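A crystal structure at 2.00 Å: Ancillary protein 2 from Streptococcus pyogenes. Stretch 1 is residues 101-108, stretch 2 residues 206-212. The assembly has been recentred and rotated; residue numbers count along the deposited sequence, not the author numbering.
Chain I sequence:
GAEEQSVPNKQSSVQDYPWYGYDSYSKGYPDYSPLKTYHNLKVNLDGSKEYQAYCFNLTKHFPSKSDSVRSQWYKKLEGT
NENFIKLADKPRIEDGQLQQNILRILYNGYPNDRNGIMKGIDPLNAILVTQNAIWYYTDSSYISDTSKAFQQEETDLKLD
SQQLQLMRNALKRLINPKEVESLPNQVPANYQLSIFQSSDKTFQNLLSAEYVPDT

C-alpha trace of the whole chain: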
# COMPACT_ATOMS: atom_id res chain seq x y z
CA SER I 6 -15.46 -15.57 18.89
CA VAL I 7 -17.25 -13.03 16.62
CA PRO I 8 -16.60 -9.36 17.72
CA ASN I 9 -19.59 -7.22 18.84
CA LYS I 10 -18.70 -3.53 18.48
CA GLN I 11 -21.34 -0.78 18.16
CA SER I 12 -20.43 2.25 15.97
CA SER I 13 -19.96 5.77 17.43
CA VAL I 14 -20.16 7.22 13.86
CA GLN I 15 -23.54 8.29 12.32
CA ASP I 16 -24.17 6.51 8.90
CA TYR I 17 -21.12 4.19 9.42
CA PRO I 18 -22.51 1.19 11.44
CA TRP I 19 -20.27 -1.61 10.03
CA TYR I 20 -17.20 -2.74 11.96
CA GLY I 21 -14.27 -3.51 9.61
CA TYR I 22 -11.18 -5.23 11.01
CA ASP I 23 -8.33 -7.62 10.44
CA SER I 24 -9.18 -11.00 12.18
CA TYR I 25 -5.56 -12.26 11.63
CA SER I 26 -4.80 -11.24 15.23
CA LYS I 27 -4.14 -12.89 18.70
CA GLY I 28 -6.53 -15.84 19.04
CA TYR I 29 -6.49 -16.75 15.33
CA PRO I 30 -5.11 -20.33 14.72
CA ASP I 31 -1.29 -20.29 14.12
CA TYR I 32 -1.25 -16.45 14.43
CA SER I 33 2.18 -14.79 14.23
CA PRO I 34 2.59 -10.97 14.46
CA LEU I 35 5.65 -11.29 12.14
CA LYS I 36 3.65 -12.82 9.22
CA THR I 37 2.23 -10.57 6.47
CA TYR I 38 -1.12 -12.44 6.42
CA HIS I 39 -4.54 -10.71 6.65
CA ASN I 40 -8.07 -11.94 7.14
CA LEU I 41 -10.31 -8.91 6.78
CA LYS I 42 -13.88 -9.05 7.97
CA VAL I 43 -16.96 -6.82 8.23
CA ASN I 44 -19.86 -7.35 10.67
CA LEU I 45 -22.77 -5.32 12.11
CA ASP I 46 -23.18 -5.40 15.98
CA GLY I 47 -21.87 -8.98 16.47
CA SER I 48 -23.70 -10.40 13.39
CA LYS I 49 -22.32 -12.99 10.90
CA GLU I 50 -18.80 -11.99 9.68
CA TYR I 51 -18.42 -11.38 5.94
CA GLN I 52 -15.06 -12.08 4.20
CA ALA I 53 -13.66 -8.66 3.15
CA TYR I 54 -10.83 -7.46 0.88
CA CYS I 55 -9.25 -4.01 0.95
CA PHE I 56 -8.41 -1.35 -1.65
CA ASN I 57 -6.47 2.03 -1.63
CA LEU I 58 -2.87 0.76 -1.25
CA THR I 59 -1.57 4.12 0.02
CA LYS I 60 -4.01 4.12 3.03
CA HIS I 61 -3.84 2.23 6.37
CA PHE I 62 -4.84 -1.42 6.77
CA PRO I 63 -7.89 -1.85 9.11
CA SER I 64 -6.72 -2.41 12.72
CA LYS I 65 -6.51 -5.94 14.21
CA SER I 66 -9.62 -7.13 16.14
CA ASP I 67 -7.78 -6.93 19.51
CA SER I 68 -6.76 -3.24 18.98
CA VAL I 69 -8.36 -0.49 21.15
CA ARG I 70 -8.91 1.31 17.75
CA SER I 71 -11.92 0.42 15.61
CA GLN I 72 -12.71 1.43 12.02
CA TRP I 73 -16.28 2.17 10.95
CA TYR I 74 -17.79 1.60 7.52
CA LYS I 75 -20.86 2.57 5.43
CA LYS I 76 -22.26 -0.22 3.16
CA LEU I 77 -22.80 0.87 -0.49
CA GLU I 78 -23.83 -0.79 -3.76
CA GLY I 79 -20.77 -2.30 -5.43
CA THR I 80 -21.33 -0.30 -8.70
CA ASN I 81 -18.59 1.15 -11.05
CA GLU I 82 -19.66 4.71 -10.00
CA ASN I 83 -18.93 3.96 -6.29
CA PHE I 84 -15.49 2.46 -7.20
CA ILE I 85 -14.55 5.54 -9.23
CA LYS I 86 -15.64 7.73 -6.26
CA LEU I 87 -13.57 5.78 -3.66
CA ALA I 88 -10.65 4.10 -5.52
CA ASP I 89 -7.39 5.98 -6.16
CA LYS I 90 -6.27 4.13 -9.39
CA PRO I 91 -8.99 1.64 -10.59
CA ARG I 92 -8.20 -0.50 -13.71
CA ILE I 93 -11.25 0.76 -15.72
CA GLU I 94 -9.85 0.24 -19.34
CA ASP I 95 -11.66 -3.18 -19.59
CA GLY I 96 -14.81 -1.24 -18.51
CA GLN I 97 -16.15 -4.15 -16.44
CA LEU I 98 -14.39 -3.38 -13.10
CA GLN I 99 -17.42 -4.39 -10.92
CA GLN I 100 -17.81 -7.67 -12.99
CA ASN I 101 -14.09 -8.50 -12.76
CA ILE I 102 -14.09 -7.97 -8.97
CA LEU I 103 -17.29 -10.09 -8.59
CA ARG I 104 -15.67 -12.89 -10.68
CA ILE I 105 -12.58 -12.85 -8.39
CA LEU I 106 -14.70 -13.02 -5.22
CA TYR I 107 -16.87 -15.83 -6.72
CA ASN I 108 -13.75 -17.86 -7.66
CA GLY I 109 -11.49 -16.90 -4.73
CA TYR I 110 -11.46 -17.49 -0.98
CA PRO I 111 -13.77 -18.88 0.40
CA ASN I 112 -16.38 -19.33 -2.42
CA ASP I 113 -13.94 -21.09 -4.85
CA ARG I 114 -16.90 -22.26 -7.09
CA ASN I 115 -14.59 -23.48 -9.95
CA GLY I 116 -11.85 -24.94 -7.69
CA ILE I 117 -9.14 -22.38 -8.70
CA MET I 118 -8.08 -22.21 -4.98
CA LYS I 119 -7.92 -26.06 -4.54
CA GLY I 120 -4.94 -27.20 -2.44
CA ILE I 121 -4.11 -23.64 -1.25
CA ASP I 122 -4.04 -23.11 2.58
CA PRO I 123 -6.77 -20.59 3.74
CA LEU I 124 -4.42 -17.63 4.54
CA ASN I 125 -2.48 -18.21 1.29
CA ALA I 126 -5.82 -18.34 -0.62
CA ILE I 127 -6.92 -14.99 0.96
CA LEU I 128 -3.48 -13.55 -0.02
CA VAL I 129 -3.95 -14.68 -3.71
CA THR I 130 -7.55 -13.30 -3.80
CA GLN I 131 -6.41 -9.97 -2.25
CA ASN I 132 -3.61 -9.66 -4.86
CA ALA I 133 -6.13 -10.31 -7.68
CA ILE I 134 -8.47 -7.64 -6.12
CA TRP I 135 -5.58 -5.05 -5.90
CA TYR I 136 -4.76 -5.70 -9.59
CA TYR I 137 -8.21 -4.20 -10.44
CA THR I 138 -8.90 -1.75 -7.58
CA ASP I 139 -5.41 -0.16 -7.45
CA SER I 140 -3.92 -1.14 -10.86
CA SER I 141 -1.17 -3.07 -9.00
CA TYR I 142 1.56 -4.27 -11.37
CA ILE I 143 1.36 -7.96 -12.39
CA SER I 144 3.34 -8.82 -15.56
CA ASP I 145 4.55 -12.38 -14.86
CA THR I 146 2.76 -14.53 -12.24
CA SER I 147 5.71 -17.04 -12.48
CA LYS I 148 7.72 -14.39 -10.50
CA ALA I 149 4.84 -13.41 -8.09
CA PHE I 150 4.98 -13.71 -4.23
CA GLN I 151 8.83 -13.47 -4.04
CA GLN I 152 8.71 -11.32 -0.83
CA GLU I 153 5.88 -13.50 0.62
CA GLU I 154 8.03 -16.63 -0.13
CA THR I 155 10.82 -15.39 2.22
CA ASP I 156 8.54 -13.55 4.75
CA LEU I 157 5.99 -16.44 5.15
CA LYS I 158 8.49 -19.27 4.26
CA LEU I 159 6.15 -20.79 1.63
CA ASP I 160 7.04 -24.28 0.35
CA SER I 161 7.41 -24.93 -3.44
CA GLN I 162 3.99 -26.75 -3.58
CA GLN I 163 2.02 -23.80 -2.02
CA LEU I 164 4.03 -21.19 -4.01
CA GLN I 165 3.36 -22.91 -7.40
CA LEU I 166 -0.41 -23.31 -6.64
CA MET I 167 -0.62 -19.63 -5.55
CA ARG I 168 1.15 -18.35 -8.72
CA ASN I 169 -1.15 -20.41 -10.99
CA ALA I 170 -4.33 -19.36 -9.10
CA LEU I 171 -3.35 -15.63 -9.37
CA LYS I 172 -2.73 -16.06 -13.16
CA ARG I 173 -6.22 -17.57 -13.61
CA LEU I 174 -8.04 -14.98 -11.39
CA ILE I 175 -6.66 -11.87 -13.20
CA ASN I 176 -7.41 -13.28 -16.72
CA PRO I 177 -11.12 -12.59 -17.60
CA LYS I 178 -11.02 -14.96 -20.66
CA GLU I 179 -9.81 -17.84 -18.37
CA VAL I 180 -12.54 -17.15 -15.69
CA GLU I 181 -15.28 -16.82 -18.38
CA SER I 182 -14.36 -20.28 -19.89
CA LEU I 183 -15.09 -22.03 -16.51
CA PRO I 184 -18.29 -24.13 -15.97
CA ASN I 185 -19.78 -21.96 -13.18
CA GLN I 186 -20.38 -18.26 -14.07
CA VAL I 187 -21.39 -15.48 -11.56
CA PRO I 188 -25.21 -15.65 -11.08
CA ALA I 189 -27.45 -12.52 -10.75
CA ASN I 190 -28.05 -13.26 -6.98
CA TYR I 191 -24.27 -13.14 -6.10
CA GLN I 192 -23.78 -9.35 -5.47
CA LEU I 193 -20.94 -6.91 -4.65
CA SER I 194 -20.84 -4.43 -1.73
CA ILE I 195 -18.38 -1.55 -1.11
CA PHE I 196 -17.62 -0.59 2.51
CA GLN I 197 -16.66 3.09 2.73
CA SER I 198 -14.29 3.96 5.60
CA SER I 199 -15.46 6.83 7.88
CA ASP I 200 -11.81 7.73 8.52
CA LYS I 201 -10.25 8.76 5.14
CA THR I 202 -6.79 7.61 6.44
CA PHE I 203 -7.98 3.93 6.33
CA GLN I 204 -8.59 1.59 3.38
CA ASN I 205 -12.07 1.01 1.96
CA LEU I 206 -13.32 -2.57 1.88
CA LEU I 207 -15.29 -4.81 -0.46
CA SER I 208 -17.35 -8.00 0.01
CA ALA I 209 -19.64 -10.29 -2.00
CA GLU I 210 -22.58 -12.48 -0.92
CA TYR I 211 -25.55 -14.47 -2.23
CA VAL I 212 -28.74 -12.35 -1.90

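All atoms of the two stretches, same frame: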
# COMPACT_ATOMS: atom_id res chain seq x y z
N ASN I 101 -15.39 -7.87 -12.99
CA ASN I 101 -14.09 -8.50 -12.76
C ASN I 101 -13.87 -8.80 -11.29
O ASN I 101 -13.44 -9.90 -10.95
CB ASN I 101 -12.96 -7.66 -13.34
CG ASN I 101 -12.88 -7.77 -14.84
OD1 ASN I 101 -13.14 -8.82 -15.43
ND2 ASN I 101 -12.53 -6.68 -15.48
N ILE I 102 -14.22 -7.84 -10.42
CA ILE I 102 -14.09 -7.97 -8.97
C ILE I 102 -15.01 -9.08 -8.48
O ILE I 102 -14.55 -9.97 -7.75
CB ILE I 102 -14.26 -6.60 -8.26
CG1 ILE I 102 -12.99 -5.72 -8.47
CG2 ILE I 102 -14.55 -6.77 -6.75
CD1 ILE I 102 -13.20 -4.26 -8.40
N LEU I 103 -16.28 -9.07 -8.92
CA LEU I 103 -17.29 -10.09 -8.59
C LEU I 103 -16.82 -11.48 -8.98
O LEU I 103 -16.97 -12.42 -8.19
CB LEU I 103 -18.63 -9.79 -9.25
CG LEU I 103 -19.77 -9.28 -8.35
CD1 LEU I 103 -21.08 -9.28 -9.10
CD2 LEU I 103 -19.93 -10.11 -7.08
N ARG I 104 -16.22 -11.62 -10.20
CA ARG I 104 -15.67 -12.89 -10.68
C ARG I 104 -14.55 -13.41 -9.78
O ARG I 104 -14.50 -14.62 -9.52
CB ARG I 104 -15.18 -12.79 -12.13
CG ARG I 104 -16.22 -13.19 -13.14
CD ARG I 104 -15.67 -13.32 -14.55
NE ARG I 104 -15.28 -12.02 -15.10
CZ ARG I 104 -16.10 -11.20 -15.76
NH1 ARG I 104 -17.37 -11.53 -15.95
NH2 ARG I 104 -15.65 -10.05 -16.23
N ILE I 105 -13.68 -12.51 -9.28
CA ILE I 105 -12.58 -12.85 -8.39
C ILE I 105 -13.13 -13.35 -7.07
O ILE I 105 -12.65 -14.37 -6.57
CB ILE I 105 -11.58 -11.68 -8.20
CG1 ILE I 105 -10.78 -11.42 -9.50
CG2 ILE I 105 -10.62 -11.93 -7.01
CD1 ILE I 105 -10.09 -10.08 -9.52
N LEU I 106 -14.11 -12.64 -6.49
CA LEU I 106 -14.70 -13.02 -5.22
C LEU I 106 -15.43 -14.36 -5.30
O LEU I 106 -15.28 -15.19 -4.41
CB LEU I 106 -15.59 -11.90 -4.65
CG LEU I 106 -14.87 -10.57 -4.31
CD1 LEU I 106 -15.83 -9.55 -3.73
CD2 LEU I 106 -13.74 -10.79 -3.33
N TYR I 107 -16.14 -14.60 -6.42
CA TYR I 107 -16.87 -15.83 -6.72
C TYR I 107 -15.95 -17.04 -6.86
O TYR I 107 -16.30 -18.14 -6.45
CB TYR I 107 -17.70 -15.64 -8.00
CG TYR I 107 -18.69 -16.74 -8.31
CD1 TYR I 107 -19.84 -16.90 -7.55
CD2 TYR I 107 -18.52 -17.56 -9.42
CE1 TYR I 107 -20.75 -17.92 -7.83
CE2 TYR I 107 -19.44 -18.56 -9.73
CZ TYR I 107 -20.56 -18.73 -8.93
OH TYR I 107 -21.49 -19.68 -9.25
N ASN I 108 -14.75 -16.83 -7.42
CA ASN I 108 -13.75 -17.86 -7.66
C ASN I 108 -12.64 -17.98 -6.61
O ASN I 108 -11.91 -18.98 -6.60
CB ASN I 108 -13.12 -17.67 -9.03
CG ASN I 108 -14.00 -18.18 -10.13
OD1 ASN I 108 -14.00 -19.37 -10.43
ND2 ASN I 108 -14.81 -17.29 -10.68
N LEU I 206 -13.22 -1.13 1.97
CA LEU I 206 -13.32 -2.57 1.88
C LEU I 206 -14.36 -2.99 0.86
O LEU I 206 -15.18 -2.18 0.42
CB LEU I 206 -13.62 -3.18 3.28
CG LEU I 206 -12.62 -2.94 4.40
CD1 LEU I 206 -13.17 -3.42 5.74
CD2 LEU I 206 -11.30 -3.65 4.15
N LEU I 207 -14.32 -4.26 0.47
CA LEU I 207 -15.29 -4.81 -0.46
C LEU I 207 -15.61 -6.26 -0.07
O LEU I 207 -14.78 -6.96 0.49
CB LEU I 207 -14.92 -4.63 -1.96
CG LEU I 207 -13.57 -5.14 -2.46
CD1 LEU I 207 -13.64 -6.63 -2.80
CD2 LEU I 207 -13.15 -4.37 -3.70
N SER I 208 -16.85 -6.67 -0.33
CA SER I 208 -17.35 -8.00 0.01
C SER I 208 -18.45 -8.42 -0.93
O SER I 208 -19.16 -7.57 -1.48
CB SER I 208 -17.85 -8.01 1.45
OG SER I 208 -18.05 -9.34 1.89
N ALA I 209 -18.59 -9.74 -1.15
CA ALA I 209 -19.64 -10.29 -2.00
C ALA I 209 -20.40 -11.38 -1.26
O ALA I 209 -19.82 -12.07 -0.41
CB ALA I 209 -19.06 -10.84 -3.29
N GLU I 210 -21.70 -11.49 -1.55
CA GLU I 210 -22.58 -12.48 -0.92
C GLU I 210 -23.72 -12.89 -1.84
O GLU I 210 -24.05 -12.15 -2.78
CB GLU I 210 -23.14 -11.94 0.43
CG GLU I 210 -24.18 -10.82 0.30
CD GLU I 210 -25.03 -10.52 1.52
OE1 GLU I 210 -25.38 -11.47 2.26
OE2 GLU I 210 -25.40 -9.33 1.70
N TYR I 211 -24.36 -14.03 -1.54
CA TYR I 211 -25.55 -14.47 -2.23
C TYR I 211 -26.71 -13.73 -1.55
O TYR I 211 -26.76 -13.66 -0.32
CB TYR I 211 -25.75 -15.98 -2.13
CG TYR I 211 -24.77 -16.80 -2.94
CD1 TYR I 211 -25.00 -17.07 -4.28
CD2 TYR I 211 -23.66 -17.38 -2.34
CE1 TYR I 211 -24.14 -17.88 -5.02
CE2 TYR I 211 -22.79 -18.20 -3.06
CZ TYR I 211 -23.04 -18.45 -4.41
OH TYR I 211 -22.19 -19.25 -5.14
N VAL I 212 -27.60 -13.13 -2.36
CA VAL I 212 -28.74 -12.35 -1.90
C VAL I 212 -30.00 -13.21 -1.97
O VAL I 212 -30.41 -13.76 -0.96
CB VAL I 212 -28.87 -11.02 -2.68
CG1 VAL I 212 -30.19 -10.32 -2.39
CG2 VAL I 212 -27.70 -10.09 -2.36

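This is a small, apolar packing contact between a helix and a strand, with no hydrogen bond crossing it. The axes of helix 101-108 and strand 206-211 approach to 8.7 Å at 65°, so the strand runs obliquely across the helix; the contact buries 282 Å² over both sides.

Leu 106 is central. Its CA-to-CB bond points toward the strand, and with chi1 m and chi2 t its CD1 lies 3.5 Å from CB of Ala 209 and 3.8 Å from CD1 of Leu 207. The strand's alternation explains this pairing: Leu 207 and Ala 209 point toward the helix, whereas Ser 208 and Glu 210 point away. Where Ala 209 offers only a methyl group, the backbones come close, the CA atoms of Leu 106 and Ala 209 being 6.5 Å apart; opposite the longer Leu 207, CA of Ile 102 is 9.2 Å from CA of Leu 207.

One helical turn before Leu 106, CG2 of Ile 102 reaches CD1 of Leu 207 at 4.1 Å. Leu 103 starts sideways, yet its CD2 comes within 4.0 Å of CB of Ala 209. Farther along the strand, Tyr 107 CE1 meets Tyr 211 OH at 3.3 Å in an oblique arrangement; both tyrosine hydroxyls are hydrogen-bonded elsewhere in the structure.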